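Local coordinates for protein porin B (Pseudomonas putida, PDB 4GEY) that forms a beta-barrel channel in the outer membrane through which sugars, probably glucose among them, are taken up, at residues Leu367-Ser372 / Val383-Thr388; Asn375-Pro380 / Gly417-Val422; Phe398-Thr401 / Thr405-Pro408; Glu51-Leu56 / Asp164-Ala169. The protein carries 2 engineered substitutions. All blocks are in the same frame, centred on the assembly; numbering follows the deposited sequence.

Contact 1: residues Leu367-Ser372 / Val383-Thr388. With DMU (decyl-beta-D-maltopyranoside), chain L.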
# COMPACT_ATOMS: atom_id res chain seq x y z
N LEU A 367 -30.91 -7.40 4.29
CA LEU A 367 -31.56 -8.29 5.22
C LEU A 367 -31.63 -7.73 6.64
O LEU A 367 -32.68 -7.78 7.28
CB LEU A 367 -30.83 -9.63 5.24
CG LEU A 367 -31.64 -10.84 4.81
CD1 LEU A 367 -32.61 -10.46 3.70
CD2 LEU A 367 -30.67 -11.92 4.36
N LEU A 368 -30.49 -7.24 7.13
CA LEU A 368 -30.41 -6.59 8.45
C LEU A 368 -31.46 -5.49 8.58
O LEU A 368 -32.18 -5.42 9.59
CB LEU A 368 -29.02 -5.99 8.66
CG LEU A 368 -27.94 -6.68 9.52
CD1 LEU A 368 -28.27 -8.12 9.80
CD2 LEU A 368 -26.58 -6.56 8.85
N ASN A 369 -31.54 -4.63 7.57
CA ASN A 369 -32.45 -3.50 7.60
C ASN A 369 -33.90 -3.97 7.57
O ASN A 369 -34.77 -3.39 8.23
CB ASN A 369 -32.19 -2.55 6.44
CG ASN A 369 -30.84 -1.86 6.53
OD1 ASN A 369 -30.33 -1.62 7.62
ND2 ASN A 369 -30.25 -1.54 5.37
N ALA A 370 -34.13 -5.02 6.80
CA ALA A 370 -35.44 -5.64 6.68
C ALA A 370 -35.90 -6.22 8.02
O ALA A 370 -37.07 -6.11 8.40
CB ALA A 370 -35.40 -6.72 5.64
N GLN A 371 -34.96 -6.82 8.74
CA GLN A 371 -35.29 -7.46 9.99
C GLN A 371 -35.33 -6.50 11.16
O GLN A 371 -36.02 -6.75 12.13
CB GLN A 371 -34.35 -8.63 10.24
CG GLN A 371 -34.34 -9.65 9.10
CD GLN A 371 -35.74 -10.19 8.73
OE1 GLN A 371 -36.24 -9.96 7.62
NE2 GLN A 371 -36.36 -10.91 9.65
N SER A 372 -34.60 -5.39 11.09
CA SER A 372 -34.70 -4.40 12.15
C SER A 372 -35.88 -3.47 11.93
O SER A 372 -36.27 -2.73 12.82
CB SER A 372 -33.42 -3.57 12.27
OG SER A 372 -33.28 -2.72 11.16
N VAL A 383 -28.16 0.24 8.31
CA VAL A 383 -26.86 -0.26 7.90
C VAL A 383 -26.63 -0.03 6.41
O VAL A 383 -27.23 -0.70 5.57
CB VAL A 383 -26.75 -1.76 8.24
CG1 VAL A 383 -25.45 -2.38 7.68
CG2 VAL A 383 -26.87 -1.94 9.74
N PRO A 384 -25.77 0.93 6.08
CA PRO A 384 -25.55 1.38 4.69
C PRO A 384 -25.25 0.27 3.72
O PRO A 384 -24.56 -0.69 4.06
CB PRO A 384 -24.34 2.32 4.82
CG PRO A 384 -24.51 2.91 6.21
CD PRO A 384 -25.05 1.77 7.06
N LEU A 385 -25.79 0.40 2.50
CA LEU A 385 -25.60 -0.57 1.44
C LEU A 385 -24.31 -0.22 0.71
O LEU A 385 -24.21 0.83 0.07
CB LEU A 385 -26.79 -0.55 0.47
CG LEU A 385 -28.19 -0.89 0.99
CD1 LEU A 385 -29.10 -1.26 -0.16
CD2 LEU A 385 -28.17 -2.02 2.01
N GLN A 386 -23.32 -1.08 0.84
CA GLN A 386 -22.03 -0.81 0.24
C GLN A 386 -21.91 -1.41 -1.15
O GLN A 386 -22.06 -2.61 -1.33
CB GLN A 386 -20.91 -1.32 1.13
CG GLN A 386 -20.81 -0.57 2.41
CD GLN A 386 -19.65 -1.02 3.25
OE1 GLN A 386 -19.67 -2.11 3.82
NE2 GLN A 386 -18.62 -0.18 3.33
N ARG A 387 -21.64 -0.55 -2.13
CA ARG A 387 -21.68 -0.94 -3.54
C ARG A 387 -20.33 -0.75 -4.25
O ARG A 387 -19.59 -1.71 -4.43
CB ARG A 387 -22.84 -0.24 -4.26
CG ARG A 387 -24.05 0.01 -3.34
CD ARG A 387 -25.20 0.75 -4.03
NE ARG A 387 -26.22 -0.17 -4.53
CZ ARG A 387 -27.47 -0.23 -4.08
NH1 ARG A 387 -27.87 0.57 -3.11
NH2 ARG A 387 -28.31 -1.11 -4.61
N THR A 388 -20.01 0.46 -4.68
CA THR A 388 -18.76 0.68 -5.42
C THR A 388 -18.21 2.07 -5.14
O THR A 388 -18.92 3.06 -5.29
CB THR A 388 -18.97 0.54 -6.94
OG1 THR A 388 -19.70 -0.67 -7.23
CG2 THR A 388 -17.63 0.50 -7.65
C1 DMU L . -22.62 3.63 -9.22
C2 DMU L . -23.48 2.77 -8.45
C3 DMU L . -24.96 2.82 -8.59
C4 DMU L . -25.45 3.47 -9.91
O5 DMU L . -24.58 4.72 -10.17
C6 DMU L . -23.19 4.37 -10.34
O7 DMU L . -25.52 1.49 -8.53
O16 DMU L . -22.46 5.56 -10.67
C18 DMU L . -21.60 5.54 -11.81
C19 DMU L . -20.54 6.66 -11.94
C22 DMU L . -19.01 6.33 -11.75
C25 DMU L . -18.04 7.50 -11.88
C28 DMU L . -16.60 7.37 -11.42
C31 DMU L . -15.88 8.66 -11.08
C34 DMU L . -14.37 8.65 -10.91
C37 DMU L . -13.77 9.54 -9.87
O49 DMU L . -21.50 2.78 -9.70
O55 DMU L . -23.06 2.85 -7.04
C57 DMU L . -26.77 3.80 -9.91
O61 DMU L . -27.13 4.95 -10.59
C5 DMU L . -27.58 0.32 -8.08
C7 DMU L . -28.87 0.88 -8.32
C8 DMU L . -29.37 1.69 -7.20
C9 DMU L . -28.44 2.89 -6.87
O1 DMU L . -26.97 2.49 -7.05
C10 DMU L . -26.52 1.22 -7.58
O2 DMU L . -30.63 2.21 -7.52
O3 DMU L . -27.13 -0.35 -9.31
O4 DMU L . -29.79 -0.23 -8.55
C11 DMU L . -28.62 3.32 -5.64
O6 DMU L . -27.86 4.39 -5.21

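Contact 2: residues Asn375-Pro380 / Gly417-Val422. With DMU (decyl-beta-D-maltopyranoside), chain L.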
# COMPACT_ATOMS: atom_id res chain seq x y z
N ASN A 375 -35.55 1.52 7.68
CA ASN A 375 -35.41 1.62 6.23
C ASN A 375 -34.89 2.96 5.77
O ASN A 375 -34.58 3.15 4.59
CB ASN A 375 -36.72 1.28 5.52
CG ASN A 375 -37.74 2.39 5.59
OD1 ASN A 375 -37.66 3.27 6.45
ND2 ASN A 375 -38.73 2.34 4.70
N ASP A 376 -34.79 3.89 6.71
CA ASP A 376 -34.28 5.23 6.47
C ASP A 376 -32.76 5.31 6.71
O ASP A 376 -32.29 5.07 7.83
CB ASP A 376 -35.02 6.21 7.38
CG ASP A 376 -34.51 7.63 7.25
OD1 ASP A 376 -33.78 7.93 6.27
OD2 ASP A 376 -34.84 8.45 8.14
N TYR A 377 -32.02 5.67 5.67
CA TYR A 377 -30.56 5.83 5.74
C TYR A 377 -30.07 6.83 6.82
O TYR A 377 -28.96 6.71 7.32
CB TYR A 377 -30.00 6.24 4.37
CG TYR A 377 -28.59 6.75 4.41
CD1 TYR A 377 -27.50 5.88 4.34
CD2 TYR A 377 -28.33 8.12 4.53
CE1 TYR A 377 -26.20 6.35 4.39
CE2 TYR A 377 -27.04 8.59 4.56
CZ TYR A 377 -25.98 7.71 4.50
OH TYR A 377 -24.69 8.20 4.55
N ASP A 378 -30.89 7.81 7.16
CA ASP A 378 -30.50 8.81 8.13
C ASP A 378 -30.67 8.29 9.55
O ASP A 378 -30.36 8.99 10.52
CB ASP A 378 -31.35 10.08 7.99
CG ASP A 378 -31.21 10.73 6.64
OD1 ASP A 378 -30.07 10.87 6.14
OD2 ASP A 378 -32.26 11.11 6.08
N ASN A 379 -31.21 7.09 9.69
CA ASN A 379 -31.38 6.52 11.01
C ASN A 379 -30.11 5.76 11.40
O ASN A 379 -29.68 4.87 10.67
CB ASN A 379 -32.59 5.62 11.04
CG ASN A 379 -33.01 5.24 12.44
OD1 ASN A 379 -32.20 4.77 13.24
ND2 ASN A 379 -34.28 5.45 12.75
N PRO A 380 -29.49 6.14 12.54
CA PRO A 380 -28.24 5.54 13.03
C PRO A 380 -28.23 4.01 13.03
O PRO A 380 -27.18 3.42 12.81
CB PRO A 380 -28.16 6.06 14.46
CG PRO A 380 -28.80 7.39 14.38
CD PRO A 380 -29.94 7.23 13.42
N GLY A 417 -16.82 4.64 0.89
CA GLY A 417 -17.26 3.38 1.45
C GLY A 417 -18.23 2.60 0.59
O GLY A 417 -18.86 1.65 1.06
N GLY A 418 -18.36 2.98 -0.68
CA GLY A 418 -19.28 2.32 -1.58
C GLY A 418 -20.72 2.80 -1.40
O GLY A 418 -21.65 2.30 -2.04
N VAL A 419 -20.89 3.80 -0.54
CA VAL A 419 -22.22 4.25 -0.18
C VAL A 419 -22.72 5.40 -1.05
O VAL A 419 -22.29 6.55 -0.90
CB VAL A 419 -22.29 4.63 1.29
CG1 VAL A 419 -23.71 5.04 1.65
CG2 VAL A 419 -21.84 3.47 2.13
N ASP A 420 -23.66 5.08 -1.93
CA ASP A 420 -24.19 6.05 -2.87
C ASP A 420 -24.88 7.21 -2.18
O ASP A 420 -25.06 8.28 -2.78
CB ASP A 420 -25.14 5.38 -3.83
CG ASP A 420 -24.42 4.49 -4.81
OD1 ASP A 420 -23.20 4.66 -4.98
OD2 ASP A 420 -25.08 3.62 -5.41
N GLU A 421 -25.25 7.02 -0.92
CA GLU A 421 -25.95 8.07 -0.19
C GLU A 421 -25.00 9.14 0.34
O GLU A 421 -25.44 10.15 0.88
CB GLU A 421 -26.80 7.47 0.94
CG GLU A 421 -28.05 6.71 0.44
CD GLU A 421 -27.73 5.49 -0.44
OE1 GLU A 421 -26.70 4.82 -0.18
OE2 GLU A 421 -28.50 5.21 -1.39
N VAL A 422 -23.69 8.93 0.17
CA VAL A 422 -22.71 9.90 0.61
C VAL A 422 -22.27 10.70 -0.60
O VAL A 422 -21.88 10.13 -1.61
CB VAL A 422 -21.46 9.21 1.26
CG1 VAL A 422 -20.37 10.23 1.51
CG2 VAL A 422 -21.82 8.48 2.55
C1 DMU L . -22.62 3.63 -9.22
C2 DMU L . -23.48 2.77 -8.45
C3 DMU L . -24.96 2.82 -8.59
C4 DMU L . -25.45 3.47 -9.91
O5 DMU L . -24.58 4.72 -10.17
C6 DMU L . -23.19 4.37 -10.34
O7 DMU L . -25.52 1.49 -8.53
O16 DMU L . -22.46 5.56 -10.67
C18 DMU L . -21.60 5.54 -11.81
C19 DMU L . -20.54 6.66 -11.94
C22 DMU L . -19.01 6.33 -11.75
C25 DMU L . -18.04 7.50 -11.88
C28 DMU L . -16.60 7.37 -11.42
C31 DMU L . -15.88 8.66 -11.08
C34 DMU L . -14.37 8.65 -10.91
C37 DMU L . -13.77 9.54 -9.87
O49 DMU L . -21.50 2.78 -9.70
O55 DMU L . -23.06 2.85 -7.04
C57 DMU L . -26.77 3.80 -9.91
O61 DMU L . -27.13 4.95 -10.59
C5 DMU L . -27.58 0.32 -8.08
C7 DMU L . -28.87 0.88 -8.32
C8 DMU L . -29.37 1.69 -7.20
C9 DMU L . -28.44 2.89 -6.87
O1 DMU L . -26.97 2.49 -7.05
C10 DMU L . -26.52 1.22 -7.58
O2 DMU L . -30.63 2.21 -7.52
O3 DMU L . -27.13 -0.35 -9.31
O4 DMU L . -29.79 -0.23 -8.55
C11 DMU L . -28.62 3.32 -5.64
O6 DMU L . -27.86 4.39 -5.21

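Contact 3: residues Phe398-Thr401 / Thr405-Pro408. With C8E ((hydroxyethyloxy)tri(ethyloxy)octane), chain E; C8E ((hydroxyethyloxy)tri(ethyloxy)octane), chain D.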
# COMPACT_ATOMS: atom_id res chain seq x y z
N PHE A 398 6.85 18.89 -7.30
CA PHE A 398 7.99 19.79 -7.48
C PHE A 398 9.22 19.08 -6.95
O PHE A 398 9.25 18.63 -5.80
CB PHE A 398 7.84 21.11 -6.72
CG PHE A 398 6.64 21.92 -7.11
CD1 PHE A 398 6.72 22.85 -8.14
CD2 PHE A 398 5.43 21.78 -6.43
CE1 PHE A 398 5.60 23.62 -8.50
CE2 PHE A 398 4.31 22.54 -6.78
CZ PHE A 398 4.40 23.46 -7.81
N HIS A 399 10.22 18.96 -7.80
CA HIS A 399 11.51 18.44 -7.37
C HIS A 399 12.31 19.62 -6.80
O HIS A 399 13.05 20.27 -7.52
CB HIS A 399 12.24 17.79 -8.54
CG HIS A 399 13.58 17.24 -8.18
ND1 HIS A 399 14.69 18.03 -7.99
CD2 HIS A 399 13.99 15.97 -7.96
CE1 HIS A 399 15.73 17.28 -7.67
NE2 HIS A 399 15.32 16.02 -7.64
N VAL A 400 12.13 19.88 -5.51
CA VAL A 400 12.81 21.00 -4.87
C VAL A 400 14.31 20.76 -4.81
O VAL A 400 15.09 21.55 -5.33
CB VAL A 400 12.29 21.27 -3.43
CG1 VAL A 400 12.74 22.66 -2.99
CG2 VAL A 400 10.79 21.17 -3.35
N THR A 401 14.70 19.68 -4.15
CA THR A 401 16.08 19.20 -4.17
C THR A 401 16.08 17.70 -4.44
O THR A 401 15.04 17.11 -4.69
CB THR A 401 16.81 19.46 -2.84
OG1 THR A 401 16.16 18.75 -1.78
CG2 THR A 401 16.85 20.96 -2.54
N THR A 405 10.92 16.54 -2.11
CA THR A 405 9.88 16.64 -3.13
C THR A 405 8.57 17.05 -2.46
O THR A 405 8.20 16.54 -1.40
CB THR A 405 9.66 15.30 -3.89
OG1 THR A 405 10.90 14.82 -4.42
CG2 THR A 405 8.66 15.48 -5.04
N VAL A 406 7.87 17.97 -3.09
CA VAL A 406 6.64 18.52 -2.55
C VAL A 406 5.57 18.32 -3.60
O VAL A 406 5.71 18.84 -4.72
CB VAL A 406 6.84 20.05 -2.25
CG1 VAL A 406 5.53 20.76 -2.08
CG2 VAL A 406 7.72 20.23 -1.03
N ARG A 407 4.53 17.54 -3.30
CA ARG A 407 3.46 17.40 -4.30
C ARG A 407 2.05 17.69 -3.84
O ARG A 407 1.41 16.88 -3.18
CB ARG A 407 3.51 16.08 -5.10
CG ARG A 407 3.84 14.85 -4.34
CD ARG A 407 3.63 13.64 -5.22
NE ARG A 407 4.77 13.38 -6.10
CZ ARG A 407 5.89 12.78 -5.71
NH1 ARG A 407 6.02 12.39 -4.45
NH2 ARG A 407 6.88 12.58 -6.57
N PRO A 408 1.56 18.89 -4.20
CA PRO A 408 0.14 19.18 -4.06
C PRO A 408 -0.67 18.24 -4.93
O PRO A 408 -0.23 17.82 -6.01
CB PRO A 408 0.02 20.62 -4.59
CG PRO A 408 1.29 20.86 -5.36
CD PRO A 408 2.33 20.05 -4.66
C10 C8E E . 7.68 27.99 -15.08
C11 C8E E . 7.76 27.77 -13.57
O12 C8E E . 7.20 26.52 -13.21
C13 C8E E . 5.81 26.46 -13.42
C14 C8E E . 5.07 26.00 -12.17
O15 C8E E . 4.40 24.78 -12.44
C16 C8E E . 3.01 24.82 -12.20
C17 C8E E . 2.67 24.71 -10.71
O18 C8E E . 1.43 24.04 -10.55
C19 C8E E . 1.30 23.39 -9.31
C20 C8E E . -0.15 23.46 -8.86
O21 C8E E . -0.27 24.29 -7.72
C1 C8E D . -2.69 21.78 -2.40
C2 C8E D . -4.06 21.64 -3.06
C3 C8E D . -4.06 22.30 -4.44
C4 C8E D . -4.41 21.26 -5.51
C5 C8E D . -3.19 20.84 -6.34
C6 C8E D . -3.43 20.95 -7.85
C7 C8E D . -2.67 19.88 -8.63
C8 C8E D . -3.25 19.73 -10.04
O9 C8E D . -2.49 20.43 -11.02
C10 C8E D . -1.95 19.60 -12.04
C11 C8E D . -1.88 20.34 -13.39
O12 C8E D . -1.15 21.56 -13.33
C13 C8E D . -0.40 21.81 -14.52
C14 C8E D . 0.80 22.74 -14.27
O15 C8E D . 1.14 23.48 -15.44
C16 C8E D . 2.50 23.35 -15.82
C17 C8E D . 3.24 24.69 -15.79
O18 C8E D . 4.60 24.51 -16.17
C19 C8E D . 4.99 25.18 -17.35
C20 C8E D . 6.48 25.50 -17.27
O21 C8E D . 6.79 26.75 -17.85

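Contact 4: residues Glu51-Leu56 / Asp164-Ala169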
# COMPACT_ATOMS: atom_id res chain seq x y z
N GLU A 51 1.71 13.98 5.01
CA GLU A 51 0.52 14.17 4.18
C GLU A 51 -0.58 15.03 4.83
O GLU A 51 -1.06 14.71 5.92
CB GLU A 51 -0.05 12.82 3.76
CG GLU A 51 0.65 12.22 2.56
CD GLU A 51 0.62 10.70 2.56
OE1 GLU A 51 -0.29 10.11 3.19
OE2 GLU A 51 1.52 10.11 1.93
N VAL A 52 -0.97 16.10 4.15
CA VAL A 52 -2.06 16.97 4.60
C VAL A 52 -3.30 16.73 3.75
O VAL A 52 -3.19 16.56 2.54
CB VAL A 52 -1.70 18.46 4.43
CG1 VAL A 52 -2.84 19.34 4.92
CG2 VAL A 52 -0.42 18.78 5.17
N ALA A 53 -4.47 16.74 4.38
CA ALA A 53 -5.72 16.65 3.62
C ALA A 53 -6.84 17.50 4.23
O ALA A 53 -7.03 17.52 5.45
CB ALA A 53 -6.16 15.22 3.49
N GLY A 54 -7.56 18.20 3.37
CA GLY A 54 -8.67 19.02 3.82
C GLY A 54 -9.83 18.89 2.86
O GLY A 54 -9.64 18.91 1.65
N ASN A 55 -11.04 18.74 3.39
CA ASN A 55 -12.21 18.60 2.55
C ASN A 55 -12.65 19.94 2.00
O ASN A 55 -12.70 20.93 2.72
CB ASN A 55 -13.35 17.91 3.30
CG ASN A 55 -13.72 18.60 4.60
OD1 ASN A 55 -12.85 19.03 5.37
ND2 ASN A 55 -15.02 18.72 4.85
N LEU A 56 -12.94 19.97 0.70
CA LEU A 56 -13.35 21.20 0.03
C LEU A 56 -14.84 21.18 -0.28
O LEU A 56 -15.50 22.23 -0.31
CB LEU A 56 -12.56 21.40 -1.26
CG LEU A 56 -11.06 21.63 -1.06
CD1 LEU A 56 -10.33 21.41 -2.37
CD2 LEU A 56 -10.82 23.02 -0.56
N ASP A 164 3.90 7.45 -4.75
CA ASP A 164 4.02 8.88 -4.98
C ASP A 164 2.68 9.59 -4.79
O ASP A 164 2.65 10.73 -4.30
CB ASP A 164 4.64 9.18 -6.34
CG ASP A 164 6.13 8.91 -6.37
OD1 ASP A 164 6.77 9.03 -5.30
OD2 ASP A 164 6.67 8.58 -7.46
N PHE A 165 1.59 8.93 -5.16
CA PHE A 165 0.24 9.48 -4.97
C PHE A 165 -0.05 9.61 -3.47
O PHE A 165 0.61 8.99 -2.66
CB PHE A 165 -0.82 8.60 -5.65
CG PHE A 165 -0.86 8.72 -7.15
CD1 PHE A 165 -0.02 7.94 -7.95
CD2 PHE A 165 -1.76 9.59 -7.77
CE1 PHE A 165 -0.06 8.05 -9.33
CE2 PHE A 165 -1.80 9.71 -9.16
CZ PHE A 165 -0.95 8.93 -9.94
N GLN A 166 -1.02 10.43 -3.10
CA GLN A 166 -1.38 10.54 -1.70
C GLN A 166 -2.49 9.54 -1.36
O GLN A 166 -2.56 9.01 -0.25
CB GLN A 166 -1.83 11.96 -1.36
CG GLN A 166 -2.12 12.16 0.13
CD GLN A 166 -2.10 13.61 0.55
OE1 GLN A 166 -1.17 14.35 0.22
NE2 GLN A 166 -3.12 14.03 1.28
N ASN A 167 -3.36 9.31 -2.34
CA ASN A 167 -4.49 8.42 -2.17
C ASN A 167 -4.05 6.94 -2.15
O ASN A 167 -3.31 6.50 -3.02
CB ASN A 167 -5.48 8.66 -3.29
CG ASN A 167 -6.81 7.98 -3.05
OD1 ASN A 167 -6.93 6.76 -3.17
ND2 ASN A 167 -7.81 8.77 -2.73
N LEU A 168 -4.53 6.20 -1.16
CA LEU A 168 -4.13 4.81 -0.93
C LEU A 168 -4.27 3.95 -2.17
O LEU A 168 -3.43 3.11 -2.42
CB LEU A 168 -4.94 4.18 0.20
CG LEU A 168 -4.19 3.43 1.31
CD1 LEU A 168 -5.12 2.44 1.98
CD2 LEU A 168 -2.93 2.75 0.81
N ALA A 169 -5.34 4.18 -2.93
CA ALA A 169 -5.62 3.39 -4.11
C ALA A 169 -4.48 3.41 -5.14
O ALA A 169 -4.43 2.55 -6.03
CB ALA A 169 -6.90 3.87 -4.76

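Contact 1: residues Leu367-Ser372 / Val383-Thr388
The side-chain amide of Asn369, near the end of helix 359-372, takes hold of the backbone of Val383 at two points. Val383 N donates to Asn369 OD1 at 2.9 Å, lying in the carbonyl plane and using a lone pair, with an N-H...O angle of 163°. The second bond runs the other way, Asn369 ND2 reaching Val383 O at 3.1 Å. That oxygen sits close to the plane of the amide, so both bonds use its rim and together fix its rotation. CG of Asn369 lies beside its own backbone N (chi1 -66°), which directs the amide from the helix toward the loop.

Packing round this pair is sparse: the CD2 methyl of Leu385 lies 4.0 Å from Asn369 ND2, and the one apolar pair is Leu368 CD2 with Val383 CG1, a loose 4.5 Å. Val383 and Leu385 also both touch Ala365, one turn back on the helix.

A third kind of contact involves bound detergent. The maltoside head group lies over one face of the Arg387 guanidinium, with its C10 at 3.4 Å from Arg387 NE.

A polar side chain that bonds to both the N-H and the C=O of a single residue resembles the way one strand residue pairs with its neighbour, though here a side chain takes the place of the second backbone. It fastens the long loop leading to strand 388-399 back onto the helix that precedes it, at the edge of the OprB barrel.

Contact 2: residues Asn375-Pro380 / Gly417-Val422
Tyr377 lays one face of its ring on the side chain of Glu421. The methylene CB of Glu421 stands over the ring centre, 3.6 Å from the centroid and 8° off the ring normal, which makes a well-centred CH-pi contact. Beyond it the Glu421 chain bends at chi2, CG staying close to ring atoms CG and CD1, and the carboxylate plane ends up turned 49° from the ring. With CG anti to the backbone N (chi1 166°), the Tyr377 ring is carried out from its own type I turn toward the turn of Val419-Val422.

The two valines meet the far end of the ring. Val419 approaches obliquely, its CG1 at 3.9 Å from Tyr377 CE1, while Val422 CG2 comes to 3.5 Å from Tyr377 OH. That hydroxyl has its polar partner in Asp110 OD2, and Arg112 adds a cation-pi contact to the ring. Within the first turn, Asp376 OD1 accepts from Asp378 N at 3.0 Å, an Asx turn that shapes the backbone on which Tyr377 is carried. On the other loop Asp420 turns to the detergent, its OD2 accepting from the maltoside O6 at 2.9 Å.

The two loops meet mainly through carbon, and the phenol oxygen finds its polar partner in Asp110, outside both. The cation-pi contact with Arg112 would probably polarise the ring, and the Asp110 bond should limit how far the phenol can shift.

Contact 3: residues Phe398-Thr401 / Thr405-Pro408
Phe398 swings CG to the side of its own backbone N (chi1 -59°), and with chi2 at -90° the ring reaches along strand 404-414 to Pro408. The proline meets it at the edge, near the ring plane, with CG 3.7 Å from Phe398 CE2; the two side chains cross at about a right angle. Val406 O also lies at the ring edge, near CD2. Farther toward the turn, Val400 and Val406 each have CG1 anti to the backbone N, which leaves CG2 of each facing the other, 4.0 Å apart. The CG2 methyl of Thr405 rests against Phe398 O, 3.3 Å away.

Two backbone bonds lock the register: Phe398 N donates to Val406 O at 2.8 Å, and Val406 N donates to Phe398 O at 3.1 Å. They make Phe398 and Val406 an antiparallel hydrogen-bonded pair, with both side chains on the same face of the sheet. The next residue, His399, is the centre of an inverse gamma turn.

Detergent chains cover this outer surface. C19 of the chain E detergent approaches Phe398 CZ to 3.4 Å, and C5 of the chain D detergent is 3.7 Å from Pro408 CB. Arg407, on the intervening position, instead bonds through NH1 to Gln433.

Apolar residues meeting detergent, alternating with a polar residue turned the other way, are what the strands of a membrane beta barrel look like; this hairpin lies near the chain termini, consistent with a short periplasmic turn of a porin.

Contact 4: residues Glu51-Leu56 / Asp164-Ala169
The carboxylate of Glu51 and the amide of Gln166 lie with their planes 14° apart, on side chains that slide past each other in opposite directions. Over one face of the amide lie the methylenes of Glu51, with CG 3.7 Å from Gln166 OE1. Gln166 CG lies to one side of the carboxylate plane, displaced toward Glu51 CG, 3.9 Å from Glu51 CD. This joins the wall of the porin beta barrel, strand 42-57, to a loop folded into its interior.

At the edge of the amide, Gln166 NE2 donates to Val52 O at 2.8 Å. The bond is nearly straight, 166° at the hydrogen, and the acceptor lies only 8° out of the amide plane, although the donor itself stands above the Val52 carbonyl plane. With CG anti to the backbone N and an extended chain, Gln166 reaches the strand.

Glu51 is drawn on by another partner: its OE1 accepts from the backbone N of Val122, a residue of the glucose pocket. The contact therefore sits one step behind the sugar site. Loop 164-169 is shaped by an Asx turn, and next to the Val52 bond the Ala53 CB methyl lies 3.9 Å from Gln166 NE2.

How the contacts relate
From the N terminus, contact 4 comes first, closing a loop of 107 residues that ties strand 42-57 to the interior loop at 164-169. It is complete before the other three begin. Contact 1 then closes a short loop of ten residues, from helix 359-372 to the approach to strand 388-399. Contact 2 opens within that loop and ends at 417-422, so the two cross; they also touch, Arg387 N lying 2.9 Å from Gly418 O, and share one maltoside. The tight hairpin of contact 3 falls within the span of contact 2, yet sits about 39 Å away, centre to centre. It meets contact 4 through a long, weak ion pair of Arg407 with Asp164.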